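Local coordinates for thioesterase superfamily protein (Sulfolobus solfataricus, PDB 2GF6), which binds coenzyme A and, as a hotdog-fold member of the 4-hydroxybenzoyl-CoA thioesterase family, probably hydrolyses fatty acyl-CoA thioesters, at residues V45-P50 and K126-K131; E54-V59 and Q111-P116; I66-V71 and G101-E106. All coordinates share one frame; numbering follows the deposited sequence.

Contact 1: residues V45-P50 and K126-K131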
loop_
_atom_site.group_PDB
_atom_site.type_symbol
_atom_site.label_atom_id
_atom_site.label_comp_id
_atom_site.label_asym_id
_atom_site.label_seq_id
_atom_site.Cartn_x
_atom_site.Cartn_y
_atom_site.Cartn_z
ATOM N N VAL A 45 14.546 0.863 -24.090
ATOM C CA VAL A 45 15.872 1.390 -23.705
ATOM C C VAL A 45 16.753 0.299 -23.127
ATOM O O VAL A 45 17.974 0.392 -23.171
ATOM C CB VAL A 45 15.756 2.504 -22.622
ATOM C CG1 VAL A 45 17.090 3.229 -22.454
ATOM C CG2 VAL A 45 14.658 3.469 -22.955
ATOM N N GLY A 46 16.149 -0.729 -22.554
ATOM C CA GLY A 46 16.922 -1.821 -21.980
ATOM C C GLY A 46 17.603 -1.514 -20.658
ATOM O O GLY A 46 18.671 -2.022 -20.384
ATOM N N ILE A 47 16.945 -0.739 -19.806
ATOM C CA ILE A 47 17.516 -0.340 -18.550
ATOM C C ILE A 47 16.476 -0.503 -17.472
ATOM O O ILE A 47 15.281 -0.604 -17.781
ATOM C CB ILE A 47 17.972 1.142 -18.606
ATOM C CG1 ILE A 47 16.783 2.076 -18.868
ATOM C CG2 ILE A 47 19.079 1.299 -19.667
ATOM C CD1 ILE A 47 17.077 3.561 -18.638
ATOM N N PRO A 48 16.928 -0.546 -16.205
ATOM C CA PRO A 48 15.995 -0.521 -15.072
ATOM C C PRO A 48 15.309 0.820 -14.861
ATOM O O PRO A 48 15.829 1.845 -15.253
ATOM C CB PRO A 48 16.865 -0.896 -13.876
ATOM C CG PRO A 48 18.255 -0.677 -14.291
ATOM C CD PRO A 48 18.330 -0.652 -15.776
ATOM N N TYR A 49 14.132 0.786 -14.237
ATOM C CA TYR A 49 13.338 1.981 -13.988
ATOM C C TYR A 49 12.632 1.774 -12.655
ATOM O O TYR A 49 12.121 0.687 -12.434
ATOM C CB TYR A 49 12.300 2.181 -15.116
ATOM C CG TYR A 49 11.115 3.066 -14.755
ATOM C CD1 TYR A 49 10.023 2.543 -14.047
ATOM C CD2 TYR A 49 11.067 4.411 -15.138
ATOM C CE1 TYR A 49 8.917 3.333 -13.715
ATOM C CE2 TYR A 49 9.965 5.222 -14.812
ATOM C CZ TYR A 49 8.891 4.672 -14.097
ATOM O OH TYR A 49 7.767 5.416 -13.748
ATOM N N PRO A 50 12.547 2.820 -11.791
ATOM C CA PRO A 50 12.938 4.233 -11.965
ATOM C C PRO A 50 14.358 4.548 -11.492
ATOM O O PRO A 50 14.822 5.676 -11.649
ATOM C CB PRO A 50 11.887 4.986 -11.133
ATOM C CG PRO A 50 11.402 3.975 -10.116
ATOM C CD PRO A 50 11.966 2.614 -10.456
ATOM N N LYS A 126 23.114 10.194 -23.754
ATOM C CA LYS A 126 22.752 10.003 -25.147
ATOM C C LYS A 126 22.471 8.511 -25.378
ATOM O O LYS A 126 21.580 8.171 -26.149
ATOM C CB LYS A 126 23.843 10.566 -26.092
ATOM C CG LYS A 126 24.193 12.106 -25.882
ATOM C CD LYS A 126 23.379 13.150 -26.746
ATOM C CE LYS A 126 24.245 14.433 -27.031
ATOM N NZ LYS A 126 23.543 15.685 -27.565
ATOM N N GLU A 127 23.209 7.621 -24.705
ATOM C CA GLU A 127 22.845 6.198 -24.718
ATOM C C GLU A 127 21.321 6.085 -24.653
ATOM O O GLU A 127 20.673 5.549 -25.556
ATOM C CB GLU A 127 23.436 5.418 -23.525
ATOM C CG GLU A 127 22.521 4.209 -23.067
ATOM C CD GLU A 127 23.169 3.230 -22.082
ATOM O OE1 GLU A 127 24.295 2.726 -22.375
ATOM O OE2 GLU A 127 22.517 2.932 -21.042
ATOM N N ILE A 128 20.765 6.629 -23.579
ATOM C CA ILE A 128 19.346 6.492 -23.264
ATOM C C ILE A 128 18.447 7.271 -24.215
ATOM O O ILE A 128 17.400 6.765 -24.651
ATOM C CB ILE A 128 19.118 6.887 -21.784
ATOM C CG1 ILE A 128 19.612 5.743 -20.881
ATOM C CG2 ILE A 128 17.648 7.223 -21.477
ATOM C CD1 ILE A 128 20.472 6.199 -19.737
HETATM N N MSE A 129 18.862 8.485 -24.560
HETATM C CA MSE A 129 18.035 9.339 -25.399
HETATM C C MSE A 129 17.947 8.873 -26.859
HETATM O O MSE A 129 16.920 9.078 -27.508
HETATM C CB MSE A 129 18.546 10.781 -25.368
HETATM C CG MSE A 129 17.539 11.763 -25.951
HETATM SE SE MSE A 129 15.802 11.605 -25.072
HETATM C CE MSE A 129 16.092 12.911 -23.767
ATOM N N ASP A 130 19.031 8.288 -27.377
ATOM C CA ASP A 130 19.029 7.703 -28.717
ATOM C C ASP A 130 17.956 6.613 -28.819
ATOM O O ASP A 130 17.232 6.544 -29.802
ATOM C CB ASP A 130 20.423 7.148 -29.075
ATOM C CG ASP A 130 21.474 8.260 -29.316
ATOM O OD1 ASP A 130 21.075 9.437 -29.436
ATOM O OD2 ASP A 130 22.699 7.962 -29.406
ATOM N N LYS A 131 17.831 5.786 -27.782
ATOM C CA LYS A 131 16.860 4.677 -27.792
ATOM C C LYS A 131 15.412 5.133 -27.579
ATOM O O LYS A 131 14.508 4.694 -28.288
ATOM C CB LYS A 131 17.263 3.602 -26.775
ATOM C CG LYS A 131 18.503 2.802 -27.193
ATOM C CD LYS A 131 18.444 1.348 -26.701
ATOM C CE LYS A 131 19.335 0.404 -27.505
ATOM N NZ LYS A 131 18.780 0.031 -28.840
#
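Ile128 projects from the first turn of helix 126-132 against the chain that leaves the end of helix 26-45, and it meets two aliphatic side chains there. Its CG1 does most of the touching: Val45 CG1 lies 3.9 Å from Ile128 CG1, the two side chains crossing obliquely, while Ile47 CD1 comes within 4.0 Å of the same Ile128 CG1 at about a right angle. Each partner offers one branch. Val45 carries CG1 anti to its backbone N (chi1 -168°), which sends that methyl to the helix; Ile47 places CG1 in the crowded position between N and the carbonyl carbon (chi1 62°), and the extended chi2 then carries CD1 out to Ile128. The turn between them is made at Gly46, where phi turns positive as the helix ends.

The margins are polar. The bend at chi2 (-147°) brings Lys131 CD to 3.7 Å from Val45 O, and chi4 then turns the ammonium end off. At the other margin Glu127 and Ile47 slide past each other in opposite directions, Glu127 OE2 resting 4.0 Å from Ile47 CG2. Ile47 also packs back on Ile41 of helix 26-45. This is plain apolar packing of a short C-terminal helix on the exit of the long central helix of a hotdog fold, the helix around which the sheet wraps.

Contact 2: residues E54-V59 and Q111-P116; sequences ENLWFV and QIAINP. With COA (coenzyme A), chain E.
Strands 56-59 and 111-115 run antiparallel, their short axes 4.6 Å apart at 153°, and two hydrogen-bonded pairs, Trp57 with Ile114 and Val59 with Ile112, flank the non-hydrogen-bonded pair Phe58 with Ala113. The four bonds are nearly straight; the shortest, from Ile114 N to Trp57 O at 2.8 Å, comes in almost along the C=O axis.

Trp57, Val59, Ile112 and Ile114 share one face of the sheet. Trp57 holds CG anti to its carbonyl carbon, which lays the indole over Pro116: Pro116 CB sits 3.6 Å from the centroid of the six-membered ring of Trp57, 14° off its normal, a CH-pi contact over the face. The same proline approaches the backbone, its CG 3.2 Å from Glu54 O. Ile114 takes the crowded chi1 (69°), so that CG1 lies near Trp57 CB and CD1 reaches Val59 CG1 at 3.5 Å, a close contact with the two side chains crossing at about a right angle. That rotamer leaves Ile114 CG2 facing coenzyme A, 3.7 Å from its CEP, while Ile112 CD1 meets C8A of the adenine at 3.6 Å.

On the other face Ala113 CB is met by Leu56 CD1 and Phe58 CE1, and Gln111 sets NE2 near Phe58 CB while its OE1 bonds to Tyr49 OH. Past the last bridge a water joins Asn55 OD1 to Asn115 ND2; Lys117 also bonds to both asparagines. Antiparallel pairing of this kind belongs to the hotdog sheet, here with one face lining the coenzyme A pocket through Ile112 and Ile114.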
loop_
_atom_site.group_PDB
_atom_site.type_symbol
_atom_site.label_atom_id
_atom_site.label_comp_id
_atom_site.label_asym_id
_atom_site.label_seq_id
_atom_site.Cartn_x
_atom_site.Cartn_y
_atom_site.Cartn_z
ATOM N N GLU A 54 23.403 4.494 -9.743
ATOM C CA GLU A 54 23.618 5.371 -8.584
ATOM C C GLU A 54 23.574 6.862 -8.939
ATOM O O GLU A 54 23.207 7.680 -8.103
ATOM C CB GLU A 54 24.927 5.022 -7.840
ATOM C CG GLU A 54 26.185 5.054 -8.678
ATOM C CD GLU A 54 27.444 4.701 -7.894
ATOM O OE1 GLU A 54 27.975 5.580 -7.161
ATOM O OE2 GLU A 54 27.939 3.550 -8.049
ATOM N N ASN A 55 23.933 7.197 -10.178
ATOM C CA ASN A 55 23.949 8.585 -10.675
ATOM C C ASN A 55 22.688 9.027 -11.464
ATOM O O ASN A 55 22.620 10.179 -11.886
ATOM C CB ASN A 55 25.166 8.791 -11.577
ATOM C CG ASN A 55 26.478 8.605 -10.851
ATOM O OD1 ASN A 55 26.696 9.145 -9.771
ATOM N ND2 ASN A 55 27.372 7.846 -11.452
ATOM N N LEU A 56 21.716 8.138 -11.678
ATOM C CA LEU A 56 20.565 8.425 -12.561
ATOM C C LEU A 56 19.305 7.764 -12.096
ATOM O O LEU A 56 19.162 6.533 -12.195
ATOM C CB LEU A 56 20.850 7.977 -13.990
ATOM C CG LEU A 56 19.853 8.361 -15.092
ATOM C CD1 LEU A 56 19.667 9.880 -15.225
ATOM C CD2 LEU A 56 20.300 7.791 -16.422
ATOM N N TRP A 57 18.386 8.599 -11.610
ATOM C CA TRP A 57 17.032 8.186 -11.220
ATOM C C TRP A 57 15.960 8.950 -11.998
ATOM O O TRP A 57 16.227 10.046 -12.463
ATOM C CB TRP A 57 16.827 8.517 -9.754
ATOM C CG TRP A 57 17.554 7.637 -8.762
ATOM C CD1 TRP A 57 18.547 6.709 -9.007
ATOM C CD2 TRP A 57 17.383 7.677 -7.350
ATOM N NE1 TRP A 57 18.962 6.152 -7.826
ATOM C CE2 TRP A 57 18.256 6.729 -6.792
ATOM C CE3 TRP A 57 16.552 8.416 -6.497
ATOM C CZ2 TRP A 57 18.331 6.507 -5.413
ATOM C CZ3 TRP A 57 16.627 8.194 -5.151
ATOM C CH2 TRP A 57 17.522 7.254 -4.616
ATOM N N PHE A 58 14.750 8.380 -12.092
ATOM C CA PHE A 58 13.560 9.094 -12.544
ATOM C C PHE A 58 12.654 9.362 -11.327
ATOM O O PHE A 58 12.364 8.452 -10.533
ATOM C CB PHE A 58 12.800 8.281 -13.607
ATOM C CG PHE A 58 13.501 8.234 -14.937
ATOM C CD1 PHE A 58 13.395 9.295 -15.823
ATOM C CD2 PHE A 58 14.288 7.145 -15.294
ATOM C CE1 PHE A 58 14.068 9.268 -17.044
ATOM C CE2 PHE A 58 14.977 7.107 -16.530
ATOM C CZ PHE A 58 14.876 8.166 -17.395
ATOM N N VAL A 59 12.232 10.609 -11.171
ATOM C CA VAL A 59 11.312 10.980 -10.102
ATOM C C VAL A 59 10.133 11.728 -10.676
ATOM O O VAL A 59 10.319 12.560 -11.560
ATOM C CB VAL A 59 12.002 11.817 -8.954
ATOM C CG1 VAL A 59 13.238 11.079 -8.412
ATOM C CG2 VAL A 59 12.357 13.228 -9.381
ATOM N N GLN A 111 7.892 12.623 -15.568
ATOM C CA GLN A 111 9.083 12.177 -14.903
ATOM C C GLN A 111 10.303 12.925 -15.344
ATOM O O GLN A 111 10.440 13.283 -16.504
ATOM C CB GLN A 111 9.241 10.668 -15.073
ATOM C CG GLN A 111 8.269 9.995 -14.155
ATOM C CD GLN A 111 8.587 8.583 -13.900
ATOM O OE1 GLN A 111 8.343 7.727 -14.756
ATOM N NE2 GLN A 111 9.096 8.294 -12.704
ATOM N N ILE A 112 11.173 13.179 -14.375
ATOM C CA ILE A 112 12.374 13.947 -14.588
ATOM C C ILE A 112 13.551 13.085 -14.188
ATOM O O ILE A 112 13.518 12.429 -13.160
ATOM C CB ILE A 112 12.331 15.277 -13.773
ATOM C CG1 ILE A 112 11.066 16.077 -14.104
ATOM C CG2 ILE A 112 13.553 16.145 -14.031
ATOM C CD1 ILE A 112 10.939 17.333 -13.289
ATOM N N ALA A 113 14.578 13.079 -15.044
ATOM C CA ALA A 113 15.843 12.455 -14.764
ATOM C C ALA A 113 16.641 13.332 -13.777
ATOM O O ALA A 113 16.719 14.559 -13.936
ATOM C CB ALA A 113 16.609 12.248 -16.068
ATOM N N ILE A 114 17.185 12.702 -12.738
ATOM C CA ILE A 114 17.983 13.409 -11.746
ATOM C C ILE A 114 19.259 12.697 -11.350
ATOM O O ILE A 114 19.370 11.483 -11.482
ATOM C CB ILE A 114 17.165 13.719 -10.445
ATOM C CG1 ILE A 114 16.844 12.436 -9.646
ATOM C CG2 ILE A 114 15.924 14.447 -10.788
ATOM C CD1 ILE A 114 16.353 12.700 -8.216
ATOM N N ASN A 115 20.211 13.477 -10.862
ATOM C CA ASN A 115 21.274 12.950 -10.048
ATOM C C ASN A 115 20.836 12.987 -8.540
ATOM O O ASN A 115 20.512 14.051 -7.974
ATOM C CB ASN A 115 22.562 13.720 -10.321
ATOM C CG ASN A 115 23.740 13.064 -9.700
ATOM O OD1 ASN A 115 23.686 12.649 -8.539
ATOM N ND2 ASN A 115 24.800 12.938 -10.446
ATOM N N PRO A 116 20.706 11.801 -7.920
ATOM C CA PRO A 116 20.163 11.719 -6.571
ATOM C C PRO A 116 21.195 12.009 -5.483
ATOM O O PRO A 116 20.811 12.199 -4.338
ATOM C CB PRO A 116 19.714 10.273 -6.498
ATOM C CG PRO A 116 20.782 9.571 -7.287
ATOM C CD PRO A 116 20.978 10.462 -8.465
HETATM N N1A COA E . 6.051 19.432 -16.301
HETATM C C2A COA E . 7.004 19.655 -17.288
HETATM N N3A COA E . 8.282 20.052 -16.938
HETATM C C4A COA E . 8.572 20.218 -15.626
HETATM C C5A COA E . 7.623 19.998 -14.634
HETATM C C6A COA E . 6.353 19.596 -14.970
HETATM N N6A COA E . 5.406 19.608 -14.024
HETATM N N7A COA E . 8.204 20.230 -13.436
HETATM C C8A COA E . 9.501 20.576 -13.644
HETATM N N9A COA E . 9.721 20.586 -14.997
HETATM C C1B COA E . 10.899 21.043 -15.732
HETATM C C2B COA E . 11.333 22.452 -15.431
HETATM O O2B COA E . 10.623 23.398 -16.179
HETATM C C3B COA E . 12.767 22.411 -15.878
HETATM O O3B COA E . 12.769 22.657 -17.279
HETATM P P3B COA E . 14.033 23.236 -18.105
HETATM O O7A COA E . 14.586 22.093 -18.941
HETATM O O8A COA E . 15.132 23.791 -17.224
HETATM O O9A COA E . 13.501 24.287 -19.043
HETATM C C4B COA E . 13.203 20.980 -15.582
HETATM O O4B COA E . 12.004 20.253 -15.390
HETATM C C5B COA E . 14.043 20.851 -14.336
HETATM O O5B COA E . 13.272 21.291 -13.257
HETATM P P1A COA E . 13.848 22.285 -12.139
HETATM O O1A COA E . 12.793 23.187 -11.580
HETATM O O2A COA E . 15.045 23.030 -12.637
HETATM O O3A COA E . 14.175 21.227 -10.977
HETATM P P2A COA E . 15.570 20.827 -10.311
HETATM O O4A COA E . 16.110 21.791 -9.299
HETATM O O5A COA E . 16.649 20.398 -11.266
HETATM O O6A COA E . 15.054 19.552 -9.512
HETATM C CBP COA E . 13.550 18.194 -8.463
HETATM C CCP COA E . 13.800 18.946 -9.754
HETATM C CDP COA E . 14.057 19.072 -7.310
HETATM C CEP COA E . 14.343 16.898 -8.545
HETATM C CAP COA E . 12.063 17.957 -8.271
HETATM O OAP COA E . 11.354 19.174 -8.156
HETATM C C9P COA E . 11.743 17.168 -7.047
HETATM O O9P COA E . 12.709 16.652 -6.162
HETATM N N8P COA E . 10.464 16.987 -6.869
HETATM C C7P COA E . 10.049 16.031 -5.874
HETATM C C6P COA E . 9.434 14.868 -6.598
HETATM C C5P COA E . 8.808 13.914 -5.631
HETATM O O5P COA E . 9.021 13.928 -4.399
HETATM N N4P COA E . 8.007 13.086 -6.260
HETATM C C3P COA E . 7.023 12.363 -5.508
HETATM C C2P COA E . 6.094 11.651 -6.448
HETATM S S1P COA E . 4.978 10.717 -5.471
HETATM O O HOH W 1 27.495 11.655 -9.648
#

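Contact 3: residues I66-V71 and G101-E106. With COA (coenzyme A), chain F.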
loop_
_atom_site.group_PDB
_atom_site.type_symbol
_atom_site.label_atom_id
_atom_site.label_comp_id
_atom_site.label_asym_id
_atom_site.label_seq_id
_atom_site.Cartn_x
_atom_site.Cartn_y
_atom_site.Cartn_z
ATOM N N ILE A 66 -8.081 11.135 -14.744
ATOM C CA ILE A 66 -9.534 11.235 -14.798
ATOM C C ILE A 66 -10.077 9.792 -14.801
ATOM O O ILE A 66 -9.648 8.959 -15.595
ATOM C CB ILE A 66 -10.002 11.981 -16.072
ATOM C CG1 ILE A 66 -9.574 13.448 -16.019
ATOM C CG2 ILE A 66 -11.529 11.928 -16.244
ATOM C CD1 ILE A 66 -9.571 14.150 -17.420
ATOM N N TYR A 67 -11.030 9.517 -13.912
ATOM C CA TYR A 67 -11.557 8.189 -13.705
ATOM C C TYR A 67 -12.981 8.168 -14.219
ATOM O O TYR A 67 -13.898 8.585 -13.522
ATOM C CB TYR A 67 -11.517 7.848 -12.223
ATOM C CG TYR A 67 -10.169 8.101 -11.587
ATOM C CD1 TYR A 67 -9.849 9.342 -11.067
ATOM C CD2 TYR A 67 -9.215 7.098 -11.503
ATOM C CE1 TYR A 67 -8.615 9.588 -10.482
ATOM C CE2 TYR A 67 -7.943 7.337 -10.915
ATOM C CZ TYR A 67 -7.663 8.576 -10.395
ATOM O OH TYR A 67 -6.429 8.838 -9.811
ATOM N N HIS A 68 -13.158 7.708 -15.456
ATOM C CA HIS A 68 -14.459 7.736 -16.107
ATOM C C HIS A 68 -15.320 6.617 -15.594
ATOM O O HIS A 68 -16.550 6.740 -15.499
ATOM C CB HIS A 68 -14.317 7.544 -17.619
ATOM C CG HIS A 68 -13.631 8.664 -18.322
ATOM N ND1 HIS A 68 -14.254 9.864 -18.580
ATOM C CD2 HIS A 68 -12.401 8.745 -18.883
ATOM C CE1 HIS A 68 -13.425 10.651 -19.244
ATOM N NE2 HIS A 68 -12.294 9.994 -19.441
ATOM N N ARG A 69 -14.690 5.479 -15.356
ATOM C CA ARG A 69 -15.433 4.306 -14.968
ATOM C C ARG A 69 -14.633 3.569 -13.945
ATOM O O ARG A 69 -13.391 3.605 -13.983
ATOM C CB ARG A 69 -15.662 3.398 -16.165
ATOM C CG ARG A 69 -16.647 3.929 -17.186
ATOM C CD ARG A 69 -16.663 3.008 -18.403
ATOM N NE ARG A 69 -16.850 3.757 -19.647
ATOM C CZ ARG A 69 -17.795 3.531 -20.565
ATOM N NH1 ARG A 69 -18.681 2.545 -20.432
ATOM N NH2 ARG A 69 -17.849 4.309 -21.648
ATOM N N PRO A 70 -15.334 2.871 -13.049
ATOM C CA PRO A 70 -14.659 2.110 -12.029
ATOM C C PRO A 70 -14.131 0.804 -12.603
ATOM O O PRO A 70 -14.664 0.302 -13.589
ATOM C CB PRO A 70 -15.771 1.816 -11.036
ATOM C CG PRO A 70 -16.993 1.637 -11.939
ATOM C CD PRO A 70 -16.802 2.683 -12.996
ATOM N N VAL A 71 -13.095 0.259 -11.974
ATOM C CA VAL A 71 -12.685 -1.114 -12.230
ATOM C C VAL A 71 -12.729 -1.915 -10.917
ATOM O O VAL A 71 -12.482 -1.388 -9.822
ATOM C CB VAL A 71 -11.276 -1.210 -12.950
ATOM C CG1 VAL A 71 -11.369 -0.601 -14.331
ATOM C CG2 VAL A 71 -10.180 -0.533 -12.182
ATOM N N GLY A 101 -12.230 -3.335 -23.881
ATOM C CA GLY A 101 -12.099 -2.304 -24.888
ATOM C C GLY A 101 -12.914 -1.018 -24.733
ATOM O O GLY A 101 -13.094 -0.301 -25.717
ATOM N N GLU A 102 -13.414 -0.707 -23.533
ATOM C CA GLU A 102 -13.988 0.625 -23.259
ATOM C C GLU A 102 -13.083 1.451 -22.322
ATOM O O GLU A 102 -12.452 0.897 -21.400
ATOM C CB GLU A 102 -15.396 0.475 -22.673
ATOM C CG GLU A 102 -16.437 -0.047 -23.676
ATOM C CD GLU A 102 -16.891 1.009 -24.721
ATOM O OE1 GLU A 102 -16.589 2.213 -24.530
ATOM O OE2 GLU A 102 -17.554 0.639 -25.730
ATOM N N LEU A 103 -13.022 2.766 -22.553
ATOM C CA LEU A 103 -12.128 3.655 -21.797
ATOM C C LEU A 103 -12.650 3.823 -20.400
ATOM O O LEU A 103 -13.786 4.231 -20.226
ATOM C CB LEU A 103 -12.045 5.028 -22.443
ATOM C CG LEU A 103 -11.212 6.098 -21.748
ATOM C CD1 LEU A 103 -9.713 5.854 -21.943
ATOM C CD2 LEU A 103 -11.588 7.452 -22.270
ATOM N N THR A 104 -11.822 3.495 -19.415
ATOM C CA THR A 104 -12.158 3.648 -18.022
ATOM C C THR A 104 -11.404 4.777 -17.367
ATOM O O THR A 104 -11.940 5.409 -16.474
ATOM C CB THR A 104 -11.847 2.386 -17.178
ATOM O OG1 THR A 104 -10.420 2.160 -17.152
ATOM C CG2 THR A 104 -12.625 1.172 -17.694
ATOM N N THR A 105 -10.186 5.046 -17.818
ATOM C CA THR A 105 -9.298 5.953 -17.118
ATOM C C THR A 105 -8.342 6.566 -18.104
ATOM O O THR A 105 -7.931 5.895 -19.041
ATOM C CB THR A 105 -8.438 5.173 -16.110
ATOM O OG1 THR A 105 -9.165 4.033 -15.600
ATOM C CG2 THR A 105 -7.895 6.074 -14.982
ATOM N N GLU A 106 -7.976 7.831 -17.893
ATOM C CA GLU A 106 -6.855 8.452 -18.623
ATOM C C GLU A 106 -6.025 9.393 -17.742
ATOM O O GLU A 106 -6.526 9.957 -16.775
ATOM C CB GLU A 106 -7.362 9.208 -19.841
ATOM C CG GLU A 106 -8.428 10.228 -19.535
ATOM C CD GLU A 106 -8.978 10.830 -20.793
ATOM O OE1 GLU A 106 -8.155 11.302 -21.612
ATOM O OE2 GLU A 106 -10.213 10.825 -20.967
HETATM N N1A COA F . -14.424 17.698 -12.820
HETATM C C2A COA F . -15.500 18.539 -12.579
HETATM N N3A COA F . -16.792 18.046 -12.611
HETATM C C4A COA F . -17.011 16.744 -12.888
HETATM C C5A COA F . -15.954 15.882 -13.142
HETATM C C6A COA F . -14.653 16.358 -13.104
HETATM N N6A COA F . -13.646 15.518 -13.326
HETATM N N7A COA F . -16.458 14.657 -13.391
HETATM C C8A COA F . -17.798 14.720 -13.298
HETATM N N9A COA F . -18.157 16.008 -12.992
HETATM C C1B COA F . -19.529 16.561 -12.916
HETATM C C2B COA F . -20.345 16.262 -14.167
HETATM O O2B COA F . -20.247 17.277 -15.127
HETATM C C3B COA F . -21.736 16.145 -13.602
HETATM O O3B COA F . -22.280 17.420 -13.407
HETATM P P3B COA F . -23.655 17.781 -14.150
HETATM O O7A COA F . -23.981 19.215 -13.806
HETATM O O8A COA F . -24.760 16.836 -13.673
HETATM O O9A COA F . -23.383 17.668 -15.641
HETATM C C4B COA F . -21.524 15.515 -12.247
HETATM O O4B COA F . -20.258 16.000 -11.833
HETATM C C5B COA F . -21.506 13.995 -12.324
HETATM O O5B COA F . -20.908 13.544 -13.519
HETATM P P1A COA F . -21.617 12.387 -14.387
HETATM O O1A COA F . -20.681 11.884 -15.466
HETATM O O2A COA F . -22.903 12.881 -14.994
HETATM O O3A COA F . -21.814 11.217 -13.285
HETATM P P2A COA F . -22.422 9.747 -13.591
HETATM O O4A COA F . -22.357 9.436 -15.059
HETATM O O5A COA F . -23.821 9.660 -13.000
HETATM O O6A COA F . -21.467 8.729 -12.807
HETATM C CBP COA F . -19.437 7.812 -12.176
HETATM C CCP COA F . -20.175 9.112 -12.419
HETATM C CDP COA F . -19.761 6.800 -13.287
HETATM C CEP COA F . -19.910 7.275 -10.824
HETATM C CAP COA F . -17.943 8.108 -12.255
HETATM O OAP COA F . -17.597 8.439 -13.578
HETATM C C9P COA F . -17.091 6.945 -11.836
HETATM O O9P COA F . -17.629 5.736 -11.407
HETATM N N8P COA F . -15.801 7.162 -11.879
HETATM C C7P COA F . -14.881 6.133 -11.483
HETATM C C6P COA F . -14.619 6.269 -10.006
HETATM C C5P COA F . -13.353 5.536 -9.698
HETATM O O5P COA F . -13.224 4.342 -9.993
HETATM N N4P COA F . -12.431 6.293 -9.153
HETATM C C3P COA F . -11.864 6.006 -7.876
HETATM C C2P COA F . -10.560 5.276 -8.061
HETATM S S1P COA F . -9.108 6.231 -7.599
HETATM O O HOH W 2 -11.019 4.407 -13.625
#
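A classic beta bulge sits in the hotdog sheet here: Thr104 and Thr105 both face Val97 of the neighbouring strand 90-99, while strand 102-106 also pairs with the end of strand 56-67. Glu102 comes first: its CB lies over one face of the Arg69 guanidinium, and its carboxylate makes a long salt bridge, charges only, since the oxygen stands well out of the guanidinium plane. Leu103 leans CD2 on His68 CD2 at 3.7 Å, and its carbonyl takes a weak bond from Arg69 NE. At Thr104 one carbonyl oxygen is gripped twice, by His68 N at 2.8 Å from above the carbonyl plane and by Arg69 N at 3.0 Å in that plane, on a lone pair. This double hold is consistent with a fixed backbone bend at His68, whose carbonyl, like that of Tyr67, accepts a bond from coenzyme A (OAP to His68 O, N8P to Tyr67 O). Thr105 sets CG2 beside Tyr67 CD2; the pantetheine sulfur S1P lies over one face of that tyrosine ring, toward its rim, and Tyr67 OH bonds to Ser63 of the second subunit. Glu106 pairs with Ile66 through both backbone bonds, and its extended side chain, with CG in the crowded position (chi1 54°), reaches back to the imidazole, where His68 NE2 donates to Glu106 OE2 at 2.7 Å and 171°. An alanine at His68 would remove this bond and probably leave the carboxylate less well fixed and the Leu103 packing looser. The imidazole uses the anti lone pair of Glu106 OE2, with ring and carboxylate planes 47° apart.

Contacts 2 and 3 both join strand 56-67 to strand 102-115, near opposite ends of that pairing, with centres about 31 Å apart and nearest atoms about 14 Å apart. Contact 1 adjoins contact 2, their centres about 12 Å apart: Pro50 O and Phe58 N are 2.7 Å apart, a probable hydrogen bond, and Ile128 CD1 packs on Leu56 CD2 at 3.7 Å. Along the chain, contact 3 nests within contact 2, and contact 2 within contact 1. Each coenzyme A is shared between subunits: the molecule beside contact 2 also bonds to Tyr67 O and His68 O of the second subunit, and correspondingly the one at contact 3 bonds to Glu62, Trp119 and Ser121 of that subunit.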